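Local coordinates for protein beta-lactamase/D-alanine Carboxypeptidase (Yersinia pestis, PDB 3RJU) that probably acts as a serine hydrolase of the beta-lactamase and penicillin-binding protein family, opening beta-lactams or trimming D-alanine from peptidoglycan peptides, at residues P54-I60 and I229-E234; A23-A27 and S40-P46; P98-Q104 and A147-P153. All blocks are in the same frame, centred on the assembly; numbering follows the deposited sequence.

Contact 1: residues P54-I60 and I229-E234; sequences PDSLIRI and IYSTPE
Ile58 and Ser231 face each other as an antiparallel hydrogen-bonded pair at the tight end of this contact. Ile58 N gives to Ser231 O at 2.8 Å, and Ser231 N returns a bond to Ile58 O. One step on, Ile60 N reaches Ile229 O in a nearly straight bond (163° at the hydrogen). Side chains fill in around this frame. Ile60 lies alongside Ile229, its CD1 3.8 Å from Ile229 CG2, while its other branch, CG2, rests on Ser231 CB; Met67 of helix 64-77 packs on both isoleucines. Across the non-hydrogen-bonded pair, Arg59 and Tyr230 run side by side, with Tyr230 CE1 3.6 Å above the guanidinium plane, near its rim, and the two planes 41° apart. The arginine chain, extended from CG to NE, carries NH2 to the carbonyls of Ser215 and Arg216, while Tyr230 OH bonds Gly218 O.

Ile58 and Arg59 pair with Tyr230 and Ser231 in a small two-stranded sheet, and strand 230-231 runs through Thr232 into helix 233-241. Thr232 is the N-cap of that helix: OG1, held between the backbone N and the carbonyl carbon (chi1 59°), takes the N-H of Asp235. Its CG2 meanwhile presses on Ser56 O at 3.3 Å, a buried carbonyl with no hydrogen-bonding partner.

Toward solvent the grip thins. Glu234 N still bonds Pro54 O, in the carbonyl plane on a lone pair, but the Glu234 carboxylate only brushes Pro54 CB and Asp55 CB. Asp55 turns its own carboxylate to Arg53 in a salt bridge.

Contact 2: residues A23-A27 and S40-P46; sequences AVGMA and SFGETQP
Met26, a selenomethionine, and Phe41 lie side by side on one face of a beta hairpin, strands 25-32 and 35-42, at the edge of the large antiparallel sheet. Both side chains point the same way. With CG anti to the backbone N (chi1 178°), the Met26 chain runs out straight and bends only at its end, bringing CE 4.0 Å from Phe41 CE2, obliquely to the ring. Helix 6-20 packs on this face: its Phe18 touches Met26, and its ring meets that of Phe41 with the planes about 20° apart. Ala27 and Ser40 turn to the other face.

Beneath the side chains Met26 and Phe41 exchange a pair of backbone bonds. The strands close up at Gly25 and Gly42, whose CA atoms are 4.3 Å apart, with the carbonyl oxygens of Glu43 and Val24 lying close against the CA atoms of Gly25 and Gly42 respectively.

Past the glycines Val24 aims CG1 at the Pro46 ring, meeting its CG at 4.0 Å. Glu43 extends its chain beyond CG, its OE2 taking the N-H of Asn49. Val24 O accepts two donors: Glu43 N at 2.9 Å, and a water at 2.7 Å whose other hydrogen goes to Glu43 OE1.

Contact 3: residues P98-Q104 and A147-P153; sequences PSYSAKQ and AKVTVPP
Where residues 98-100 pass 147-149, two irregular loops come within 5.1 Å of each other, measured from Tyr100 CA to Val149 CA, and waters rather than direct hydrogen bonds link their backbones. One water gives a hydrogen to Ser99 O and accepts Val149 N; another donates to both Tyr100 O and Val149 O. A CA-H...O contact from Tyr100 to Val149 O, 160° at the hydrogen, adds to these.

Tyr100 dominates the side-chain packing. Its CG stands anti to the backbone N (chi1 171°), laying the ring along the 150-152 backbone. Pro152 comes over one face: its CD sits 3.9 Å from the ring centroid and only 8° off the normal, a CH-pi contact. Pro152 CB meanwhile touches Tyr100 CD2, and Thr150 O approaches Tyr100 CE1 obliquely at 3.5 Å.

At the more buried end Pro98 and Val149 cross at about a right angle, Pro98 CG meeting Val149 CG2 at 3.7 Å, with Pro98 CB close against Ala147 O. At the other end a type I turn from Ser101 to Gln104, closed by Gln104 N to Ser101 O, brings Gln104 back to the prolines, and its backbone O packs 3.6 Å from Pro153 CG.

The contact lies on the surface of the protein, joining the loop that leads to helix 108-113 with the one between helix 137-144 and strand 156-158.

How the contacts relate
Contacts 1 and 2 are neighbours, their centres 13 Å apart, and they touch where Pro233 CG meets Ala27 CB at 3.5 Å. The chain passes from the hairpin of contact 2 to strand 58-59 of contact 1. Both rely on antiparallel backbone hydrogen bonds, but contact 1 is largely buried and contact 2, on the edge strand, only partly. Ile60 of contact 1 lies near an SxxK pattern, Ser62 and Lys65, consistent with the catalytic motif of this family. Contact 3 is a surface contact on the opposite side of the chain's centre, about 38 Å from contact 1 between centres; there proline packing and bridging waters replace strand pairing.

Contact 1: residues P54-I60 and I229-E234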
loop_
_atom_site.group_PDB
_atom_site.type_symbol
_atom_site.label_atom_id
_atom_site.label_comp_id
_atom_site.label_asym_id
_atom_site.label_seq_id
_atom_site.Cartn_x
_atom_site.Cartn_y
_atom_site.Cartn_z
ATOM N N PRO A 54 5.962 -15.763 -11.134
ATOM C CA PRO A 54 6.470 -14.388 -10.990
ATOM C C PRO A 54 5.572 -13.365 -11.668
ATOM O O PRO A 54 5.518 -12.209 -11.238
ATOM C CB PRO A 54 7.820 -14.434 -11.718
ATOM C CG PRO A 54 8.277 -15.876 -11.541
ATOM C CD PRO A 54 6.997 -16.698 -11.631
ATOM N N ASP A 55 4.891 -13.772 -12.734
ATOM C CA ASP A 55 4.047 -12.846 -13.466
ATOM C C ASP A 55 2.564 -13.094 -13.227
ATOM O O ASP A 55 1.740 -12.616 -13.993
ATOM C CB ASP A 55 4.349 -12.886 -14.961
ATOM C CG ASP A 55 4.002 -14.223 -15.582
ATOM O OD1 ASP A 55 3.579 -15.137 -14.843
ATOM O OD2 ASP A 55 4.155 -14.367 -16.806
ATOM N N SER A 56 2.212 -13.810 -12.156
ATOM C CA SER A 56 0.800 -13.887 -11.767
ATOM C C SER A 56 0.298 -12.490 -11.393
ATOM O O SER A 56 0.965 -11.757 -10.645
ATOM C CB SER A 56 0.601 -14.839 -10.584
ATOM O OG SER A 56 0.796 -16.185 -10.975
ATOM N N LEU A 57 -0.866 -12.109 -11.915
ATOM C CA LEU A 57 -1.428 -10.806 -11.567
ATOM C C LEU A 57 -2.053 -10.887 -10.186
ATOM O O LEU A 57 -2.715 -11.875 -9.835
ATOM C CB LEU A 57 -2.455 -10.313 -12.600
ATOM C CG LEU A 57 -2.553 -8.783 -12.708
ATOM C CD1 LEU A 57 -1.281 -8.210 -13.329
ATOM C CD2 LEU A 57 -3.785 -8.341 -13.502
ATOM N N ILE A 58 -1.859 -9.830 -9.416
ATOM C CA ILE A 58 -2.398 -9.753 -8.066
ATOM C C ILE A 58 -3.020 -8.374 -7.858
ATOM O O ILE A 58 -2.657 -7.415 -8.556
ATOM C CB ILE A 58 -1.295 -9.972 -7.011
ATOM C CG1 ILE A 58 -0.219 -8.881 -7.090
ATOM C CG2 ILE A 58 -0.651 -11.349 -7.189
ATOM C CD1 ILE A 58 0.925 -9.065 -6.077
ATOM N N ARG A 59 -3.953 -8.276 -6.915
ATOM C CA ARG A 59 -4.360 -6.970 -6.398
ATOM C C ARG A 59 -3.484 -6.647 -5.196
ATOM O O ARG A 59 -3.454 -7.420 -4.219
ATOM C CB ARG A 59 -5.828 -6.975 -5.961
ATOM C CG ARG A 59 -6.808 -7.346 -7.080
ATOM C CD ARG A 59 -8.240 -7.125 -6.619
ATOM N NE ARG A 59 -9.249 -7.648 -7.543
ATOM C CZ ARG A 59 -9.883 -6.923 -8.465
ATOM N NH1 ARG A 59 -9.621 -5.624 -8.622
ATOM N NH2 ARG A 59 -10.802 -7.499 -9.226
ATOM N N ILE A 60 -2.755 -5.531 -5.243
ATOM C CA ILE A 60 -1.936 -5.195 -4.078
ATOM C C ILE A 60 -2.728 -4.452 -3.003
ATOM O O ILE A 60 -2.221 -4.209 -1.905
ATOM C CB ILE A 60 -0.629 -4.429 -4.446
ATOM C CG1 ILE A 60 -0.929 -2.997 -4.921
ATOM C CG2 ILE A 60 0.170 -5.204 -5.509
ATOM C CD1 ILE A 60 0.358 -2.178 -5.172
ATOM N N ILE A 229 -4.383 -0.721 -7.374
ATOM C CA ILE A 229 -3.291 -1.135 -8.256
ATOM C C ILE A 229 -3.176 -2.658 -8.378
ATOM O O ILE A 229 -3.199 -3.377 -7.385
ATOM C CB ILE A 229 -1.928 -0.477 -7.858
ATOM C CG1 ILE A 229 -1.978 1.038 -8.088
ATOM C CG2 ILE A 229 -0.751 -1.119 -8.631
ATOM C CD1 ILE A 229 -0.730 1.759 -7.595
ATOM N N TYR A 230 -3.110 -3.138 -9.612
ATOM C CA TYR A 230 -2.733 -4.520 -9.888
ATOM C C TYR A 230 -1.230 -4.570 -10.105
ATOM O O TYR A 230 -0.643 -3.637 -10.653
ATOM C CB TYR A 230 -3.390 -5.025 -11.151
ATOM C CG TYR A 230 -4.895 -5.034 -11.198
ATOM C CD1 TYR A 230 -5.616 -6.199 -10.893
ATOM C CD2 TYR A 230 -5.612 -3.912 -11.618
ATOM C CE1 TYR A 230 -6.989 -6.234 -10.975
ATOM C CE2 TYR A 230 -7.012 -3.944 -11.702
ATOM C CZ TYR A 230 -7.684 -5.106 -11.403
ATOM O OH TYR A 230 -9.061 -5.146 -11.494
ATOM N N SER A 231 -0.604 -5.675 -9.714
ATOM C CA SER A 231 0.814 -5.850 -9.991
ATOM C C SER A 231 1.145 -7.338 -10.134
ATOM O O SER A 231 0.243 -8.170 -10.370
ATOM C CB SER A 231 1.661 -5.174 -8.901
ATOM O OG SER A 231 3.031 -5.109 -9.266
ATOM N N THR A 232 2.420 -7.684 -9.982
ATOM C CA THR A 232 2.832 -9.087 -9.970
ATOM C C THR A 232 3.932 -9.219 -8.931
ATOM O O THR A 232 4.537 -8.213 -8.530
ATOM C CB THR A 232 3.433 -9.510 -11.319
ATOM O OG1 THR A 232 4.571 -8.673 -11.593
ATOM C CG2 THR A 232 2.405 -9.398 -12.462
ATOM N N PRO A 233 4.215 -10.447 -8.486
ATOM C CA PRO A 233 5.334 -10.579 -7.555
ATOM C C PRO A 233 6.641 -10.003 -8.123
ATOM O O PRO A 233 7.352 -9.304 -7.403
ATOM C CB PRO A 233 5.431 -12.096 -7.353
ATOM C CG PRO A 233 3.969 -12.557 -7.491
ATOM C CD PRO A 233 3.464 -11.707 -8.642
ATOM N N GLU A 234 6.952 -10.256 -9.389
ATOM C CA GLU A 234 8.235 -9.788 -9.916
ATOM C C GLU A 234 8.278 -8.250 -10.004
ATOM O O GLU A 234 9.324 -7.638 -9.738
ATOM C CB GLU A 234 8.576 -10.461 -11.268
ATOM C CG GLU A 234 7.732 -9.976 -12.426
ATOM C CD GLU A 234 7.876 -10.829 -13.671
ATOM O OE1 GLU A 234 8.746 -11.737 -13.693
ATOM O OE2 GLU A 234 7.122 -10.581 -14.640
#

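Contact 2: residues A23-A27 and S40-P46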
loop_
_atom_site.group_PDB
_atom_site.type_symbol
_atom_site.label_atom_id
_atom_site.label_comp_id
_atom_site.label_asym_id
_atom_site.label_seq_id
_atom_site.Cartn_x
_atom_site.Cartn_y
_atom_site.Cartn_z
ATOM N N ALA A 23 -4.149 -19.813 2.901
ATOM C CA ALA A 23 -4.093 -19.342 1.519
ATOM C C ALA A 23 -4.603 -20.351 0.499
ATOM O O ALA A 23 -4.342 -21.555 0.600
ATOM C CB ALA A 23 -2.665 -18.928 1.157
ATOM N N VAL A 24 -5.279 -19.837 -0.528
ATOM C CA VAL A 24 -5.545 -20.627 -1.724
ATOM C C VAL A 24 -4.237 -20.662 -2.522
ATOM O O VAL A 24 -3.748 -21.731 -2.919
ATOM C CB VAL A 24 -6.649 -19.986 -2.577
ATOM C CG1 VAL A 24 -6.749 -20.698 -3.929
ATOM C CG2 VAL A 24 -7.993 -20.031 -1.851
ATOM N N GLY A 25 -3.660 -19.476 -2.745
ATOM C CA GLY A 25 -2.355 -19.355 -3.372
ATOM C C GLY A 25 -1.536 -18.295 -2.674
ATOM O O GLY A 25 -2.090 -17.407 -2.018
HETATM N N MSE A 26 -0.219 -18.373 -2.817
HETATM C CA MSE A 26 0.676 -17.412 -2.173
HETATM C C MSE A 26 1.926 -17.173 -3.006
HETATM O O MSE A 26 2.496 -18.121 -3.581
HETATM C CB MSE A 26 1.088 -17.914 -0.788
HETATM C CG MSE A 26 2.063 -16.992 -0.067
HETATM SE SE MSE A 26 2.366 -17.643 1.726
HETATM C CE MSE A 26 4.245 -17.500 1.859
ATOM N N ALA A 27 2.362 -15.911 -3.066
ATOM C CA ALA A 27 3.709 -15.605 -3.516
ATOM C C ALA A 27 4.431 -14.815 -2.430
ATOM O O ALA A 27 3.875 -13.883 -1.843
ATOM C CB ALA A 27 3.697 -14.813 -4.823
ATOM N N SER A 40 6.574 -19.741 -4.023
ATOM C CA SER A 40 5.185 -19.739 -4.442
ATOM C C SER A 40 4.536 -21.028 -3.961
ATOM O O SER A 40 5.156 -22.097 -4.006
ATOM C CB SER A 40 5.069 -19.676 -5.968
ATOM O OG SER A 40 5.688 -18.514 -6.478
ATOM N N PHE A 41 3.293 -20.932 -3.511
ATOM C CA PHE A 41 2.576 -22.093 -3.002
ATOM C C PHE A 41 1.131 -22.079 -3.450
ATOM O O PHE A 41 0.552 -21.014 -3.700
ATOM C CB PHE A 41 2.556 -22.081 -1.476
ATOM C CG PHE A 41 3.908 -22.065 -0.849
ATOM C CD1 PHE A 41 4.587 -23.239 -0.605
ATOM C CD2 PHE A 41 4.489 -20.859 -0.460
ATOM C CE1 PHE A 41 5.851 -23.217 -0.012
ATOM C CE2 PHE A 41 5.739 -20.836 0.129
ATOM C CZ PHE A 41 6.418 -22.020 0.352
ATOM N N GLY A 42 0.527 -23.264 -3.484
ATOM C CA GLY A 42 -0.897 -23.354 -3.714
ATOM C C GLY A 42 -1.283 -23.177 -5.164
ATOM O O GLY A 42 -0.566 -23.608 -6.067
ATOM N N GLU A 43 -2.425 -22.523 -5.378
ATOM C CA GLU A 43 -3.066 -22.505 -6.686
ATOM C C GLU A 43 -3.497 -21.104 -7.043
ATOM O O GLU A 43 -3.847 -20.319 -6.161
ATOM C CB GLU A 43 -4.321 -23.373 -6.641
ATOM C CG GLU A 43 -4.141 -24.743 -6.077
ATOM C CD GLU A 43 -5.478 -25.437 -5.952
ATOM O OE1 GLU A 43 -6.265 -25.114 -5.027
ATOM O OE2 GLU A 43 -5.744 -26.294 -6.801
ATOM N N THR A 44 -3.509 -20.804 -8.335
ATOM C CA THR A 44 -3.965 -19.496 -8.810
ATOM C C THR A 44 -5.491 -19.381 -8.889
ATOM O O THR A 44 -6.011 -18.302 -9.097
ATOM C CB THR A 44 -3.361 -19.140 -10.177
ATOM O OG1 THR A 44 -3.735 -20.145 -11.124
ATOM C CG2 THR A 44 -1.833 -19.046 -10.105
ATOM N N GLN A 45 -6.193 -20.506 -8.768
ATOM C CA GLN A 45 -7.650 -20.526 -8.625
ATOM C C GLN A 45 -7.988 -21.797 -7.852
ATOM O O GLN A 45 -7.334 -22.818 -8.050
ATOM C CB GLN A 45 -8.349 -20.538 -9.991
ATOM C CG GLN A 45 -7.902 -19.437 -10.948
ATOM C CD GLN A 45 -8.729 -19.368 -12.229
ATOM O OE1 GLN A 45 -9.856 -19.869 -12.285
ATOM N NE2 GLN A 45 -8.171 -18.738 -13.262
ATOM N N PRO A 46 -8.995 -21.747 -6.959
ATOM C CA PRO A 46 -9.300 -22.957 -6.181
ATOM C C PRO A 46 -9.487 -24.176 -7.082
ATOM O O PRO A 46 -10.286 -24.129 -8.018
ATOM C CB PRO A 46 -10.600 -22.585 -5.462
ATOM C CG PRO A 46 -10.464 -21.092 -5.287
ATOM C CD PRO A 46 -9.865 -20.620 -6.580
HETATM O O HOH W 1 -4.927 -24.141 -2.628
#

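Contact 3: residues P98-Q104 and A147-P153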
loop_
_atom_site.group_PDB
_atom_site.type_symbol
_atom_site.label_atom_id
_atom_site.label_comp_id
_atom_site.label_asym_id
_atom_site.label_seq_id
_atom_site.Cartn_x
_atom_site.Cartn_y
_atom_site.Cartn_z
ATOM N N PRO A 98 -14.321 21.561 2.508
ATOM C CA PRO A 98 -14.592 21.941 3.895
ATOM C C PRO A 98 -13.363 21.795 4.790
ATOM O O PRO A 98 -12.470 20.978 4.550
ATOM C CB PRO A 98 -15.675 20.950 4.312
ATOM C CG PRO A 98 -15.359 19.729 3.501
ATOM C CD PRO A 98 -14.950 20.277 2.157
ATOM N N SER A 99 -13.354 22.581 5.858
ATOM C CA SER A 99 -12.271 22.570 6.821
ATOM C C SER A 99 -12.854 22.669 8.210
ATOM O O SER A 99 -13.926 23.255 8.406
ATOM C CB SER A 99 -11.361 23.771 6.603
ATOM O OG SER A 99 -12.104 24.972 6.691
ATOM N N TYR A 100 -12.130 22.125 9.179
ATOM C CA TYR A 100 -12.570 22.180 10.549
ATOM C C TYR A 100 -12.752 23.636 10.984
ATOM O O TYR A 100 -13.765 23.986 11.594
ATOM C CB TYR A 100 -11.562 21.483 11.461
ATOM C CG TYR A 100 -11.911 21.740 12.890
ATOM C CD1 TYR A 100 -13.026 21.130 13.471
ATOM C CD2 TYR A 100 -11.160 22.615 13.653
ATOM C CE1 TYR A 100 -13.373 21.379 14.785
ATOM C CE2 TYR A 100 -11.488 22.872 14.952
ATOM C CZ TYR A 100 -12.599 22.262 15.519
ATOM O OH TYR A 100 -12.924 22.528 16.818
ATOM N N SER A 101 -11.760 24.471 10.657
ATOM C CA SER A 101 -11.840 25.929 10.842
ATOM C C SER A 101 -10.965 26.619 9.787
ATOM O O SER A 101 -10.122 25.984 9.144
ATOM C CB SER A 101 -11.395 26.343 12.248
ATOM O OG SER A 101 -9.999 26.159 12.412
ATOM N N ALA A 102 -11.164 27.924 9.617
ATOM C CA ALA A 102 -10.513 28.648 8.523
ATOM C C ALA A 102 -8.990 28.446 8.472
ATOM O O ALA A 102 -8.405 28.244 7.392
ATOM C CB ALA A 102 -10.859 30.143 8.592
ATOM N N LYS A 103 -8.353 28.486 9.637
ATOM C CA LYS A 103 -6.905 28.423 9.706
ATOM C C LYS A 103 -6.369 27.001 9.863
ATOM O O LYS A 103 -5.161 26.809 9.994
ATOM C CB LYS A 103 -6.378 29.301 10.852
ATOM C CG LYS A 103 -6.844 30.770 10.807
ATOM C CD LYS A 103 -6.374 31.492 9.556
ATOM C CE LYS A 103 -6.858 32.950 9.559
ATOM N NZ LYS A 103 -6.407 33.733 8.373
ATOM N N GLN A 104 -7.266 26.007 9.873
ATOM C CA GLN A 104 -6.865 24.588 10.005
ATOM C C GLN A 104 -7.339 23.749 8.819
ATOM O O GLN A 104 -8.130 22.829 8.973
ATOM C CB GLN A 104 -7.383 23.970 11.323
ATOM C CG GLN A 104 -6.858 24.644 12.597
ATOM C CD GLN A 104 -6.735 23.695 13.792
ATOM O OE1 GLN A 104 -6.008 22.683 13.723
ATOM N NE2 GLN A 104 -7.439 24.026 14.912
ATOM N N ALA A 147 -19.728 18.390 2.292
ATOM C CA ALA A 147 -19.369 17.649 3.497
ATOM C C ALA A 147 -18.980 18.577 4.636
ATOM O O ALA A 147 -18.611 19.727 4.416
ATOM C CB ALA A 147 -18.207 16.672 3.193
ATOM N N LYS A 148 -19.072 18.068 5.858
ATOM C CA LYS A 148 -18.634 18.804 7.032
ATOM C C LYS A 148 -17.472 18.071 7.675
ATOM O O LYS A 148 -17.480 16.848 7.796
ATOM C CB LYS A 148 -19.781 18.970 8.032
ATOM C CG LYS A 148 -20.867 19.905 7.527
ATOM C CD LYS A 148 -22.129 19.805 8.360
ATOM C CE LYS A 148 -23.222 20.726 7.826
ATOM N NZ LYS A 148 -22.875 22.167 8.020
ATOM N N VAL A 149 -16.461 18.828 8.067
ATOM C CA VAL A 149 -15.310 18.256 8.736
ATOM C C VAL A 149 -15.350 18.743 10.174
ATOM O O VAL A 149 -15.212 19.942 10.437
ATOM C CB VAL A 149 -13.989 18.688 8.045
ATOM C CG1 VAL A 149 -12.788 18.182 8.821
ATOM C CG2 VAL A 149 -13.956 18.181 6.593
ATOM N N THR A 150 -15.535 17.822 11.109
ATOM C CA THR A 150 -15.776 18.211 12.488
ATOM C C THR A 150 -14.655 17.901 13.481
ATOM O O THR A 150 -14.798 18.151 14.677
ATOM C CB THR A 150 -17.090 17.607 13.017
ATOM O OG1 THR A 150 -17.003 16.176 12.992
ATOM C CG2 THR A 150 -18.273 18.066 12.160
ATOM N N VAL A 151 -13.537 17.375 13.000
ATOM C CA VAL A 151 -12.370 17.208 13.856
ATOM C C VAL A 151 -11.201 17.975 13.241
ATOM O O VAL A 151 -11.027 17.997 12.017
ATOM C CB VAL A 151 -11.988 15.732 14.024
ATOM C CG1 VAL A 151 -11.637 15.148 12.704
ATOM C CG2 VAL A 151 -10.821 15.580 14.983
ATOM N N PRO A 152 -10.394 18.626 14.078
ATOM C CA PRO A 152 -9.258 19.334 13.475
ATOM C C PRO A 152 -8.230 18.364 12.892
ATOM O O PRO A 152 -8.111 17.236 13.359
ATOM C CB PRO A 152 -8.643 20.099 14.644
ATOM C CG PRO A 152 -9.201 19.486 15.880
ATOM C CD PRO A 152 -10.476 18.795 15.537
ATOM N N PRO A 153 -7.459 18.818 11.905
ATOM C CA PRO A 153 -6.453 17.927 11.309
ATOM C C PRO A 153 -5.247 17.698 12.239
ATOM O O PRO A 153 -4.914 18.540 13.075
ATOM C CB PRO A 153 -6.049 18.672 10.031
ATOM C CG PRO A 153 -6.230 20.145 10.401
ATOM C CD PRO A 153 -7.419 20.189 11.353
HETATM O O HOH W 2 -16.583 21.684 7.906
HETATM O O HOH W 3 -16.351 22.314 11.544
#